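Local coordinates for N-acetyltransferase (PDB 4M85), which probably transfers an acetyl group from acetyl-coenzyme A to an amino group of its substrate, as a GNAT-fold N-acetyltransferase, at residues 147-153 with 179-185. Sequence-based numbering, arbitrary orientation.
Sequences WSLNCDI and MYHHLIV
L149, C151 and L183 form the apolar centre on one face of two antiparallel strands, 147-152 and 179-184: L149 CD1 lies 3.7 Å from L183 CD1, and C151 CB 4.1 Å from the same L183 methyl. L149 is p/p and L183 m/t; helix 156-164 covers this face, its Y162 touching all three residues. The strand axes approach to 4.2 Å with 145° between their directions. L149/L183 and C151/H181 are hydrogen-bonded pairs: L149 N to L183 O 3.0 Å, L183 N to L149 O 2.8 Å, C151 N to H181 O 2.9 Å, H181 N to C151 O 2.7 Å. Between and beyond them, S148/I184, N150/H182 and D152/Y180 are non-hydrogen-bonded pairs with CA atoms 4.4-4.6 Å apart. This is the C-terminal half of the GNAT sheet, where 147-152 runs parallel to 114-121 on one side and pairs with the chain's last strand on the other; the connection passes through helix 156-164 and edge strand 168-175, which flanks 178-184 on its far side. Where 147-152 begins and the modelled chain ends, W147 N hydrogen-bonds V185 O (3.1 Å) and V185 N hydrogen-bonds W147 O (2.9 Å). At the other end I153 N hydrogen-bonds M179 O (3.2 Å), I153 CG2 sits 3.6 Å above the H181 ring centroid in a CH-pi contact, and a water joins I153 O (2.7 Å) to H181 NE2 (2.8 Å), while Q172 takes H181 ND1. On the opposite face, shared with Y180 and I184, H182 (chi1 t) donates from ND1 to N150 OD1 at 2.7 Å; E113 binds both H182 NE2 and S148 OG.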
loop_
_atom_site.group_PDB
_atom_site.type_symbol
_atom_site.label_atom_id
_atom_site.label_comp_id
_atom_site.label_asym_id
_atom_site.label_seq_id
_atom_site.Cartn_x
_atom_site.Cartn_y
_atom_site.Cartn_z
ATOM N N TRP A 147 4.983 -5.243 13.450
ATOM C CA TRP A 147 4.751 -4.864 12.072
ATOM C C TRP A 147 4.934 -6.068 11.173
ATOM O O TRP A 147 5.768 -6.953 11.429
ATOM C CB TRP A 147 5.686 -3.731 11.663
ATOM C CG TRP A 147 5.571 -2.504 12.498
ATOM C CD1 TRP A 147 6.223 -2.256 13.649
ATOM C CD2 TRP A 147 4.790 -1.335 12.224
ATOM N NE1 TRP A 147 5.889 -1.036 14.138
ATOM C CE2 TRP A 147 5.016 -0.435 13.278
ATOM C CE3 TRP A 147 3.929 -0.962 11.192
ATOM C CZ2 TRP A 147 4.408 0.805 13.343
ATOM C CZ3 TRP A 147 3.319 0.268 11.257
ATOM C CH2 TRP A 147 3.552 1.141 12.338
ATOM N N SER A 148 4.124 -6.144 10.135
ATOM C CA SER A 148 4.283 -7.190 9.133
ATOM C C SER A 148 4.226 -6.661 7.699
ATOM O O SER A 148 3.724 -5.572 7.443
ATOM C CB SER A 148 3.228 -8.285 9.324
ATOM O OG SER A 148 1.945 -7.852 8.948
ATOM N N LEU A 149 4.762 -7.455 6.774
ATOM C CA LEU A 149 4.654 -7.174 5.357
ATOM C C LEU A 149 4.825 -8.434 4.541
ATOM O O LEU A 149 5.264 -9.470 5.055
ATOM C CB LEU A 149 5.621 -6.081 4.907
ATOM C CG LEU A 149 7.122 -6.265 4.977
ATOM C CD1 LEU A 149 7.620 -7.231 3.901
ATOM C CD2 LEU A 149 7.816 -4.908 4.837
ATOM N N ASN A 150 4.452 -8.327 3.275
ATOM C CA ASN A 150 4.526 -9.428 2.333
ATOM C C ASN A 150 5.416 -9.097 1.140
ATOM O O ASN A 150 5.120 -8.207 0.367
ATOM C CB ASN A 150 3.117 -9.762 1.873
ATOM C CG ASN A 150 2.310 -10.468 2.943
ATOM O OD1 ASN A 150 2.814 -11.359 3.628
ATOM N ND2 ASN A 150 1.040 -10.096 3.074
ATOM N N CYS A 151 6.515 -9.822 0.996
ATOM C CA CYS A 151 7.548 -9.504 -0.006
ATOM C C CYS A 151 7.519 -10.537 -1.117
ATOM O O CYS A 151 7.750 -11.718 -0.875
ATOM C CB CYS A 151 8.927 -9.531 0.658
ATOM S SG CYS A 151 10.331 -9.088 -0.405
ATOM N N ASP A 152 7.282 -10.089 -2.333
ATOM C CA ASP A 152 7.409 -10.947 -3.521
ATOM C C ASP A 152 8.684 -11.810 -3.435
ATOM O O ASP A 152 9.785 -11.294 -3.318
ATOM C CB ASP A 152 7.430 -10.079 -4.788
ATOM C CG ASP A 152 7.716 -10.895 -6.090
ATOM O OD1 ASP A 152 7.512 -12.133 -6.124
ATOM O OD2 ASP A 152 8.166 -10.271 -7.071
ATOM N N ILE A 153 8.517 -13.133 -3.514
ATOM C CA ILE A 153 9.638 -14.058 -3.404
ATOM C C ILE A 153 10.673 -13.873 -4.520
ATOM O O ILE A 153 11.809 -14.328 -4.390
ATOM C CB ILE A 153 9.189 -15.542 -3.333
ATOM C CG1 ILE A 153 8.590 -16.019 -4.659
ATOM C CG2 ILE A 153 8.199 -15.761 -2.191
ATOM C CD1 ILE A 153 8.647 -17.521 -4.773
ATOM N N MET A 179 3.468 -15.765 -5.145
ATOM C CA MET A 179 3.937 -16.142 -3.822
ATOM C C MET A 179 4.720 -14.995 -3.145
ATOM O O MET A 179 5.511 -14.273 -3.779
ATOM C CB MET A 179 4.827 -17.390 -3.931
ATOM C CG MET A 179 4.760 -18.329 -2.744
ATOM S SD MET A 179 3.112 -19.002 -2.348
ATOM C CE MET A 179 2.576 -19.473 -3.965
ATOM N N TYR A 180 4.490 -14.838 -1.850
ATOM C CA TYR A 180 5.121 -13.789 -1.067
ATOM C C TYR A 180 5.729 -14.337 0.231
ATOM O O TYR A 180 5.162 -15.223 0.872
ATOM C CB TYR A 180 4.086 -12.732 -0.688
ATOM C CG TYR A 180 3.481 -12.004 -1.865
ATOM C CD1 TYR A 180 2.430 -12.552 -2.579
ATOM C CD2 TYR A 180 3.966 -10.768 -2.261
ATOM C CE1 TYR A 180 1.876 -11.877 -3.644
ATOM C CE2 TYR A 180 3.423 -10.091 -3.320
ATOM C CZ TYR A 180 2.384 -10.653 -4.014
ATOM O OH TYR A 180 1.843 -9.991 -5.093
ATOM N N HIS A 181 6.837 -13.748 0.652
ATOM C CA HIS A 181 7.394 -14.013 1.982
ATOM C C HIS A 181 6.647 -13.165 2.997
ATOM O O HIS A 181 6.670 -11.936 2.905
ATOM C CB HIS A 181 8.862 -13.611 2.040
ATOM C CG HIS A 181 9.761 -14.419 1.157
ATOM N ND1 HIS A 181 10.026 -15.754 1.384
ATOM C CD2 HIS A 181 10.544 -14.053 0.112
ATOM C CE1 HIS A 181 10.893 -16.185 0.484
ATOM N NE2 HIS A 181 11.226 -15.171 -0.296
ATOM N N HIS A 182 6.001 -13.803 3.969
ATOM C CA HIS A 182 5.402 -13.068 5.078
ATOM C C HIS A 182 6.510 -12.784 6.086
ATOM O O HIS A 182 7.179 -13.710 6.559
ATOM C CB HIS A 182 4.255 -13.855 5.708
ATOM C CG HIS A 182 3.421 -13.044 6.645
ATOM N ND1 HIS A 182 2.484 -12.129 6.207
ATOM C CD2 HIS A 182 3.414 -12.971 7.995
ATOM C CE1 HIS A 182 1.918 -11.552 7.247
ATOM N NE2 HIS A 182 2.465 -12.045 8.343
ATOM N N LEU A 183 6.718 -11.511 6.388
ATOM C CA LEU A 183 7.805 -11.044 7.254
ATOM C C LEU A 183 7.259 -10.242 8.431
ATOM O O LEU A 183 6.281 -9.520 8.287
ATOM C CB LEU A 183 8.752 -10.145 6.455
ATOM C CG LEU A 183 9.362 -10.744 5.184
ATOM C CD1 LEU A 183 10.283 -9.768 4.474
ATOM C CD2 LEU A 183 10.125 -11.996 5.542
ATOM N N ILE A 184 7.909 -10.361 9.590
ATOM C CA ILE A 184 7.525 -9.608 10.786
ATOM C C ILE A 184 8.707 -8.983 11.512
ATOM O O ILE A 184 9.829 -9.516 11.469
ATOM C CB ILE A 184 6.782 -10.498 11.781
ATOM C CG1 ILE A 184 7.621 -11.752 12.098
ATOM C CG2 ILE A 184 5.442 -10.902 11.198
ATOM C CD1 ILE A 184 7.473 -12.252 13.518
ATOM N N VAL A 185 8.445 -7.887 12.224
ATOM C CA VAL A 185 9.440 -7.277 13.101
ATOM C C VAL A 185 8.800 -6.823 14.416
ATOM O O VAL A 185 7.635 -6.414 14.418
ATOM C CB VAL A 185 10.173 -6.114 12.417
ATOM C CG1 VAL A 185 9.209 -5.037 11.987
ATOM C CG2 VAL A 185 11.227 -5.516 13.348
HETATM O O HOH W 1 12.929 -15.851 -2.398
#